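Local coordinates for PUA domain-containing protein (Thermoplasma acidophilum DSM 1728, PDB 1Q7H) that is of unknown function but carries a PUA domain and so probably binds RNA, perhaps in connection with translation initiation, at residues I72-E77 against I94-D99; D88-G93 against R134-R139; S100-D105 against M124-V129. One frame throughout, in Å; residues are numbered along the deposited sequence.

Contact 1 (I72-E77 against I94-D99)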
loop_
_atom_site.group_PDB
_atom_site.type_symbol
_atom_site.label_atom_id
_atom_site.label_comp_id
_atom_site.label_asym_id
_atom_site.label_seq_id
_atom_site.Cartn_x
_atom_site.Cartn_y
_atom_site.Cartn_z
ATOM N N ILE A 72 -3.415 -9.160 0.539
ATOM C CA ILE A 72 -4.419 -8.369 1.224
ATOM C C ILE A 72 -4.628 -8.851 2.659
ATOM O O ILE A 72 -4.624 -10.048 2.933
ATOM C CB ILE A 72 -5.761 -8.429 0.478
ATOM C CG1 ILE A 72 -5.631 -7.766 -0.889
ATOM C CG2 ILE A 72 -6.835 -7.727 1.274
ATOM C CD1 ILE A 72 -6.807 -8.080 -1.804
ATOM N N VAL A 73 -4.808 -7.900 3.565
ATOM C CA VAL A 73 -5.032 -8.192 4.973
ATOM C C VAL A 73 -6.227 -7.379 5.428
ATOM O O VAL A 73 -6.254 -6.160 5.266
ATOM C CB VAL A 73 -3.813 -7.792 5.828
ATOM C CG1 VAL A 73 -4.070 -8.104 7.282
ATOM C CG2 VAL A 73 -2.575 -8.525 5.332
ATOM N N THR A 74 -7.224 -8.056 5.982
ATOM C CA THR A 74 -8.428 -7.390 6.452
ATOM C C THR A 74 -8.419 -7.279 7.969
ATOM O O THR A 74 -8.208 -8.268 8.670
ATOM C CB THR A 74 -9.670 -8.157 6.003
ATOM O OG1 THR A 74 -9.636 -8.279 4.583
ATOM C CG2 THR A 74 -10.957 -7.422 6.424
ATOM N N VAL A 75 -8.649 -6.068 8.469
ATOM C CA VAL A 75 -8.653 -5.826 9.905
ATOM C C VAL A 75 -10.049 -5.475 10.408
ATOM O O VAL A 75 -10.919 -5.089 9.623
ATOM C CB VAL A 75 -7.651 -4.709 10.266
ATOM C CG1 VAL A 75 -6.255 -5.086 9.737
ATOM C CG2 VAL A 75 -8.101 -3.383 9.679
ATOM N N ASP A 76 -10.271 -5.613 11.715
ATOM C CA ASP A 76 -11.587 -5.330 12.259
ATOM C C ASP A 76 -11.801 -3.860 12.572
ATOM O O ASP A 76 -10.904 -3.044 12.430
ATOM C CB ASP A 76 -11.885 -6.202 13.503
ATOM C CG ASP A 76 -10.933 -5.941 14.675
ATOM O OD1 ASP A 76 -10.426 -4.817 14.822
ATOM O OD2 ASP A 76 -10.706 -6.876 15.472
ATOM N N GLU A 77 -13.015 -3.539 12.990
ATOM C CA GLU A 77 -13.401 -2.179 13.300
ATOM C C GLU A 77 -12.489 -1.515 14.319
ATOM O O GLU A 77 -12.125 -0.353 14.163
ATOM C CB GLU A 77 -14.841 -2.165 13.815
ATOM C CG GLU A 77 -15.474 -0.792 13.805
ATOM C CD GLU A 77 -16.876 -0.789 14.389
ATOM O OE1 GLU A 77 -17.586 0.225 14.208
ATOM O OE2 GLU A 77 -17.261 -1.794 15.032
ATOM N N ILE A 94 -6.623 -8.837 13.139
ATOM C CA ILE A 94 -6.722 -9.334 11.773
ATOM C C ILE A 94 -7.878 -10.317 11.603
ATOM O O ILE A 94 -7.982 -11.308 12.322
ATOM C CB ILE A 94 -5.398 -9.994 11.327
ATOM C CG1 ILE A 94 -4.324 -8.912 11.159
ATOM C CG2 ILE A 94 -5.602 -10.766 10.021
ATOM C CD1 ILE A 94 -2.963 -9.443 10.761
ATOM N N VAL A 95 -8.750 -10.022 10.647
ATOM C CA VAL A 95 -9.902 -10.863 10.359
ATOM C C VAL A 95 -9.541 -11.963 9.352
ATOM O O VAL A 95 -9.915 -13.124 9.519
ATOM C CB VAL A 95 -11.052 -10.005 9.793
ATOM C CG1 VAL A 95 -12.259 -10.873 9.495
ATOM C CG2 VAL A 95 -11.412 -8.921 10.782
ATOM N N SER A 96 -8.803 -11.597 8.310
ATOM C CA SER A 96 -8.399 -12.564 7.298
ATOM C C SER A 96 -7.238 -12.000 6.507
ATOM O O SER A 96 -6.967 -10.811 6.561
ATOM C CB SER A 96 -9.567 -12.863 6.351
ATOM O OG SER A 96 -9.951 -11.683 5.659
HETATM N N MSE A 97 -6.546 -12.854 5.769
HETATM C CA MSE A 97 -5.428 -12.391 4.976
HETATM C C MSE A 97 -5.041 -13.443 3.953
HETATM O O MSE A 97 -5.432 -14.609 4.066
HETATM C CB MSE A 97 -4.235 -12.065 5.889
HETATM C CG MSE A 97 -3.576 -13.285 6.525
HETATM SE SE MSE A 97 -2.379 -12.912 8.037
HETATM C CE MSE A 97 -0.921 -11.999 7.142
ATOM N N ASP A 98 -4.297 -13.011 2.938
ATOM C CA ASP A 98 -3.807 -13.892 1.886
ATOM C C ASP A 98 -2.929 -14.945 2.584
ATOM O O ASP A 98 -1.981 -14.591 3.273
ATOM C CB ASP A 98 -2.968 -13.068 0.908
ATOM C CG ASP A 98 -2.580 -13.837 -0.335
ATOM O OD1 ASP A 98 -2.187 -15.023 -0.229
ATOM O OD2 ASP A 98 -2.654 -13.242 -1.424
ATOM N N ASP A 99 -3.228 -16.231 2.424
ATOM C CA ASP A 99 -2.408 -17.224 3.113
ATOM C C ASP A 99 -1.029 -17.422 2.517
ATOM O O ASP A 99 -0.250 -18.224 3.016
ATOM C CB ASP A 99 -3.126 -18.579 3.244
ATOM C CG ASP A 99 -3.541 -19.168 1.908
ATOM O OD1 ASP A 99 -2.777 -19.052 0.929
ATOM O OD2 ASP A 99 -4.636 -19.772 1.848
HETATM O O HOH W 1 -5.023 -11.390 -1.308
HETATM O O HOH W 2 -8.221 -10.691 3.537
#
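Val73 and Ile94 slant across each other on the face that also carries Val75 and Met97, with Val73 CG1 3.9 Å from Ile94 CD1. Val73 holds CG1 anti to its backbone N (chi1 180°), which gives that methyl to Ile94, while its other methyl, CG2, sits 3.9 Å from Met97 CB. Val73 and Met97, modelled as selenomethionine, stand side by side and point the same way. Both Ile94 and Met97 go on to touch Val129 and Met130 of helix 126-132. An alanine in place of Ile94 would probably cost Val73 CG1 this apolar partner and open a gap facing that helix. The backbone beneath is an antiparallel pair, 72-75 with the outermost strand 94-97 of the PUA domain's mixed sheet, broken by a classic beta bulge: Val95 and Ser96 both face Thr74. Thr74 O takes the Val95 N-H at 2.7 Å and a weak second bond from Ser96 N at 3.4 Å. Thr74 N returns a nearly straight bond to Ser96 O at 2.8 Å. On the other face, Thr74 CB lies 3.6 Å from Ser96 OG, and one water is hydrogen-bonded to both Thr74 OG1 and Ser96 OG. The extra residue of the bulge, Val95, lays CG2 against the chain just past the strand, 3.6 Å from Asp76 N. At the opposite end Asp98 N bonds to Ile72 O at 3.0 Å; the Asp98 carboxylate turns to Ser100 OG and Asn71 N, and its OD2 also accepts from a water that is weakly bonded to Ile72 N.

Contact 2 (D88-G93 against R134-R139)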
loop_
_atom_site.group_PDB
_atom_site.type_symbol
_atom_site.label_atom_id
_atom_site.label_comp_id
_atom_site.label_asym_id
_atom_site.label_seq_id
_atom_site.Cartn_x
_atom_site.Cartn_y
_atom_site.Cartn_z
ATOM N N ASP A 88 1.318 0.155 14.269
ATOM C CA ASP A 88 1.710 -1.156 13.764
ATOM C C ASP A 88 0.422 -1.984 13.790
ATOM O O ASP A 88 -0.531 -1.643 14.491
ATOM C CB ASP A 88 2.727 -1.854 14.680
ATOM C CG ASP A 88 4.092 -1.183 14.692
ATOM O OD1 ASP A 88 4.599 -0.780 13.619
ATOM O OD2 ASP A 88 4.674 -1.088 15.793
ATOM N N LEU A 89 0.403 -3.081 13.045
ATOM C CA LEU A 89 -0.767 -3.942 12.996
ATOM C C LEU A 89 -0.518 -5.201 13.819
ATOM O O LEU A 89 0.427 -5.944 13.557
ATOM C CB LEU A 89 -1.078 -4.314 11.540
ATOM C CG LEU A 89 -2.148 -5.383 11.293
ATOM C CD1 LEU A 89 -3.459 -4.958 11.925
ATOM C CD2 LEU A 89 -2.300 -5.615 9.792
ATOM N N PHE A 90 -1.373 -5.441 14.806
ATOM C CA PHE A 90 -1.238 -6.604 15.669
ATOM C C PHE A 90 -2.216 -7.704 15.282
ATOM O O PHE A 90 -3.354 -7.436 14.913
ATOM C CB PHE A 90 -1.407 -6.163 17.120
ATOM C CG PHE A 90 -0.313 -5.233 17.579
ATOM C CD1 PHE A 90 0.913 -5.737 17.988
ATOM C CD2 PHE A 90 -0.468 -3.855 17.489
ATOM C CE1 PHE A 90 1.976 -4.883 18.297
ATOM C CE2 PHE A 90 0.591 -2.992 17.794
ATOM C CZ PHE A 90 1.815 -3.513 18.196
ATOM N N ALA A 91 -1.753 -8.948 15.368
ATOM C CA ALA A 91 -2.538 -10.113 14.977
ATOM C C ALA A 91 -3.985 -10.208 15.462
ATOM O O ALA A 91 -4.859 -10.627 14.706
ATOM C CB ALA A 91 -1.783 -11.387 15.354
ATOM N N PRO A 92 -4.261 -9.829 16.721
ATOM C CA PRO A 92 -5.628 -9.898 17.251
ATOM C C PRO A 92 -6.642 -9.098 16.442
ATOM O O PRO A 92 -7.843 -9.377 16.482
ATOM C CB PRO A 92 -5.484 -9.338 18.663
ATOM C CG PRO A 92 -4.078 -9.646 19.013
ATOM C CD PRO A 92 -3.338 -9.318 17.748
ATOM N N GLY A 93 -6.172 -8.091 15.720
ATOM C CA GLY A 93 -7.091 -7.278 14.939
ATOM C C GLY A 93 -7.247 -7.722 13.499
ATOM O O GLY A 93 -7.928 -7.062 12.710
ATOM N N ARG A 134 -1.627 -13.627 17.659
ATOM C CA ARG A 134 -0.900 -12.786 18.600
ATOM C C ARG A 134 0.433 -12.376 18.006
ATOM O O ARG A 134 1.013 -13.101 17.196
ATOM C CB ARG A 134 -0.671 -13.504 19.936
ATOM C CG ARG A 134 0.344 -14.633 19.902
ATOM C CD ARG A 134 0.913 -14.885 21.302
ATOM N NE ARG A 134 1.442 -16.238 21.484
ATOM C CZ ARG A 134 2.278 -16.844 20.644
ATOM N NH1 ARG A 134 2.690 -16.226 19.547
ATOM N NH2 ARG A 134 2.708 -18.068 20.904
ATOM N N GLY A 135 0.909 -11.198 18.402
ATOM C CA GLY A 135 2.180 -10.705 17.904
ATOM C C GLY A 135 1.998 -9.585 16.903
ATOM O O GLY A 135 0.885 -9.324 16.458
ATOM N N LYS A 136 3.088 -8.910 16.560
ATOM C CA LYS A 136 3.037 -7.830 15.587
ATOM C C LYS A 136 3.016 -8.456 14.201
ATOM O O LYS A 136 4.005 -9.035 13.755
ATOM C CB LYS A 136 4.263 -6.926 15.726
ATOM C CG LYS A 136 4.260 -5.747 14.759
ATOM C CD LYS A 136 5.486 -4.869 14.920
ATOM C CE LYS A 136 5.502 -4.170 16.273
ATOM N NZ LYS A 136 6.651 -3.222 16.397
ATOM N N ALA A 137 1.886 -8.341 13.519
ATOM C CA ALA A 137 1.741 -8.912 12.182
ATOM C C ALA A 137 2.426 -8.078 11.096
ATOM O O ALA A 137 2.954 -8.623 10.124
ATOM C CB ALA A 137 0.258 -9.083 11.851
ATOM N N ALA A 138 2.432 -6.759 11.262
ATOM C CA ALA A 138 3.055 -5.893 10.265
ATOM C C ALA A 138 3.333 -4.500 10.777
ATOM O O ALA A 138 2.743 -4.057 11.762
ATOM C CB ALA A 138 2.149 -5.792 9.044
ATOM N N ARG A 139 4.256 -3.815 10.116
ATOM C CA ARG A 139 4.527 -2.431 10.456
ATOM C C ARG A 139 3.895 -1.668 9.296
ATOM O O ARG A 139 3.970 -2.121 8.152
ATOM C CB ARG A 139 6.029 -2.151 10.529
ATOM C CG ARG A 139 6.800 -2.312 9.231
ATOM C CD ARG A 139 8.248 -1.815 9.403
ATOM N NE ARG A 139 9.075 -2.081 8.223
ATOM C CZ ARG A 139 9.517 -3.288 7.879
ATOM N NH1 ARG A 139 9.222 -4.347 8.627
ATOM N NH2 ARG A 139 10.231 -3.446 6.769
#
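Lys136 reaches Asp88 in a salt bridge: NZ of Lys136 stands above the carboxylate plane, 3.0 Å from Asp88 OD2. The lysine chain runs straight to CD, then bends (chi3 -66°), which puts Lys136 CE 3.2 Å from Asp88 OD2. Nearer the root of the lysine, the Phe90 side chain slants across that of Lys136, Phe90 CE1 4.0 Å from Lys136 CB. Arg139 brings CB up to Asp88 OD1, but its guanidinium leaves to form a salt bridge with Glu123. Behind these side chains the backbones hold the register. Leu89 N gives to Ala138 O at 2.8 Å, and Leu89 O accepts from Ala138 N at 3.2 Å, with a weak bond from Ala137 N besides. Further on, Ala91 N meets Gly135 O at 2.9 Å. Leu89, on the face opposite Phe90 and Lys136, packs on Val73, Val75 and Ile94. With Ala137 and Ala138 both facing Leu89, this is a classic beta bulge, joining the short edge strand 89-90 to strand 136-142 in the sheet of the PUA domain.

Contact 3 (S100-D105 against M124-V129); sequences SIRKGD and MDAGEV
Arg102 and Asp125 cross at about a right angle, the arginine's aliphatic part wrapped past one carboxylate oxygen. Arg102 CB lies 3.6 Å from Asp125 OD1. Arg102 CG stands a little farther off, at 4.2 Å from Asp125 OD1. The chain then bends (chi2 -67°), which carries Arg102 CD back to 3.5 Å from Asp125 OD1. Beyond CD the side chain parts from the carboxylate: NE makes no contact with it, and the guanidinium, its plane turned 57° from the carboxylate's, folds back on its own loop. There Arg102 NH1 bonds to Ile101 O at 2.8 Å, with Asp99 O as a second acceptor. Ile101 O is gripped twice, because Ala126 N, the first helical N-H, reaches it at 2.9 Å from the opposite face of the carbonyl plane. The positive tip beside it would probably polarise that carbonyl. Asp125 OD1, which the arginine merely brushes with carbon, has its strong partner in Lys103 N, 2.8 Å away. The loop is shaped in turn by Asp105, whose OD2 accepts from Arg102 N and whose own N bonds to Arg102 O, closing a type II beta turn with Gly104 at its third position. Next to this, Ile101 CB and Ala126 CB pack at 4.2 Å. Asp125 occupies the N-cap position of helix 126-132, yet its side chain makes no capping bond; its carboxylate is turned to the loop. This ties a helix start to the beta turn that leads into strand 106-111 of the PUA domain.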
loop_
_atom_site.group_PDB
_atom_site.type_symbol
_atom_site.label_atom_id
_atom_site.label_comp_id
_atom_site.label_asym_id
_atom_site.label_seq_id
_atom_site.Cartn_x
_atom_site.Cartn_y
_atom_site.Cartn_z
ATOM N N SER A 100 -0.703 -16.675 1.469
ATOM C CA SER A 100 0.609 -16.820 0.873
ATOM C C SER A 100 1.568 -15.752 1.397
ATOM O O SER A 100 2.732 -15.731 1.030
ATOM C CB SER A 100 0.516 -16.761 -0.652
ATOM O OG SER A 100 0.252 -15.452 -1.104
ATOM N N ILE A 101 1.080 -14.881 2.278
ATOM C CA ILE A 101 1.914 -13.825 2.843
ATOM C C ILE A 101 3.025 -14.365 3.745
ATOM O O ILE A 101 2.802 -15.212 4.612
ATOM C CB ILE A 101 1.057 -12.785 3.637
ATOM C CG1 ILE A 101 0.257 -11.911 2.668
ATOM C CG2 ILE A 101 1.947 -11.888 4.468
ATOM C CD1 ILE A 101 -0.898 -11.153 3.329
ATOM N N ARG A 102 4.233 -13.865 3.517
ATOM C CA ARG A 102 5.398 -14.270 4.281
ATOM C C ARG A 102 6.082 -13.028 4.835
ATOM O O ARG A 102 5.949 -11.926 4.289
ATOM C CB ARG A 102 6.386 -15.030 3.384
ATOM C CG ARG A 102 5.849 -16.333 2.824
ATOM C CD ARG A 102 5.623 -17.353 3.927
ATOM N NE ARG A 102 5.005 -18.575 3.425
ATOM C CZ ARG A 102 3.692 -18.778 3.333
ATOM N NH1 ARG A 102 2.838 -17.839 3.716
ATOM N NH2 ARG A 102 3.232 -19.930 2.855
ATOM N N LYS A 103 6.822 -13.216 5.918
ATOM C CA LYS A 103 7.548 -12.120 6.542
ATOM C C LYS A 103 8.354 -11.405 5.467
ATOM O O LYS A 103 9.057 -12.041 4.684
ATOM C CB LYS A 103 8.478 -12.669 7.630
ATOM C CG LYS A 103 9.192 -11.592 8.413
ATOM C CD LYS A 103 9.758 -12.120 9.717
ATOM C CE LYS A 103 10.310 -10.985 10.567
ATOM N NZ LYS A 103 10.671 -11.453 11.932
ATOM N N GLY A 104 8.236 -10.083 5.409
ATOM C CA GLY A 104 8.980 -9.340 4.407
ATOM C C GLY A 104 8.171 -8.856 3.213
ATOM O O GLY A 104 8.595 -7.934 2.524
ATOM N N ASP A 105 7.021 -9.477 2.955
ATOM C CA ASP A 105 6.162 -9.066 1.847
ATOM C C ASP A 105 5.481 -7.728 2.144
ATOM O O ASP A 105 5.235 -7.373 3.300
ATOM C CB ASP A 105 5.031 -10.078 1.604
ATOM C CG ASP A 105 5.523 -11.430 1.139
ATOM O OD1 ASP A 105 6.677 -11.521 0.682
ATOM O OD2 ASP A 105 4.739 -12.401 1.223
HETATM N N MSE A 124 5.307 -11.213 10.073
HETATM C CA MSE A 124 5.023 -12.618 10.373
HETATM C C MSE A 124 4.445 -13.320 9.143
HETATM O O MSE A 124 3.895 -12.663 8.253
HETATM C CB MSE A 124 3.982 -12.728 11.502
HETATM C CG MSE A 124 4.412 -12.197 12.864
HETATM SE SE MSE A 124 2.941 -12.139 14.156
HETATM C CE MSE A 124 2.726 -14.045 14.452
ATOM N N ASP A 125 4.560 -14.649 9.100
ATOM C CA ASP A 125 3.994 -15.430 8.002
ATOM C C ASP A 125 2.492 -15.602 8.274
ATOM O O ASP A 125 2.068 -15.664 9.428
ATOM C CB ASP A 125 4.635 -16.821 7.908
ATOM C CG ASP A 125 6.131 -16.774 7.634
ATOM O OD1 ASP A 125 6.610 -15.859 6.920
ATOM O OD2 ASP A 125 6.831 -17.681 8.129
ATOM N N ALA A 126 1.690 -15.694 7.215
ATOM C CA ALA A 126 0.252 -15.846 7.381
ATOM C C ALA A 126 -0.121 -17.054 8.249
ATOM O O ALA A 126 -1.089 -17.007 9.005
ATOM C CB ALA A 126 -0.418 -15.956 6.025
ATOM N N GLY A 127 0.642 -18.134 8.135
ATOM C CA GLY A 127 0.348 -19.322 8.920
ATOM C C GLY A 127 0.375 -19.087 10.421
ATOM O O GLY A 127 -0.563 -19.443 11.133
ATOM N N GLU A 128 1.460 -18.494 10.902
ATOM C CA GLU A 128 1.623 -18.221 12.324
ATOM C C GLU A 128 0.607 -17.198 12.823
ATOM O O GLU A 128 0.087 -17.328 13.933
ATOM C CB GLU A 128 3.060 -17.746 12.594
ATOM C CG GLU A 128 3.322 -17.278 14.018
ATOM C CD GLU A 128 4.812 -17.116 14.334
ATOM O OE1 GLU A 128 5.610 -16.845 13.418
ATOM O OE2 GLU A 128 5.174 -17.252 15.513
ATOM N N VAL A 129 0.321 -16.183 12.011
ATOM C CA VAL A 129 -0.660 -15.169 12.407
ATOM C C VAL A 129 -2.045 -15.773 12.645
ATOM O O VAL A 129 -2.663 -15.535 13.676
ATOM C CB VAL A 129 -0.814 -14.052 11.331
ATOM C CG1 VAL A 129 -2.000 -13.140 11.670
ATOM C CG2 VAL A 129 0.463 -13.232 11.237
#

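All three contacts lie within the PUA domain, contacts 1 and 2, 1 and 3, and 2 and 3 being about 10, 12 and 11 Å apart, centre to centre. Contacts 1 and 2 hold the two outermost strands of one sheet, yet they meet, consistent with a strongly curved sheet as in the PUA fold: Ile94 CD1 packs on Ala137 CB at 3.4 Å, and Asp76 N probably bonds to Gly93 O. Contact 3 adjoins both, with Ile101 CD1 3.7 Å from Val73 CG2, while Met124 SE lies against the backbone of 134-139. The zinc ion is about 12 Å from the Val75 side chain and about 10 Å from that of Phe90, so it lies apart from contacts 1 and 2.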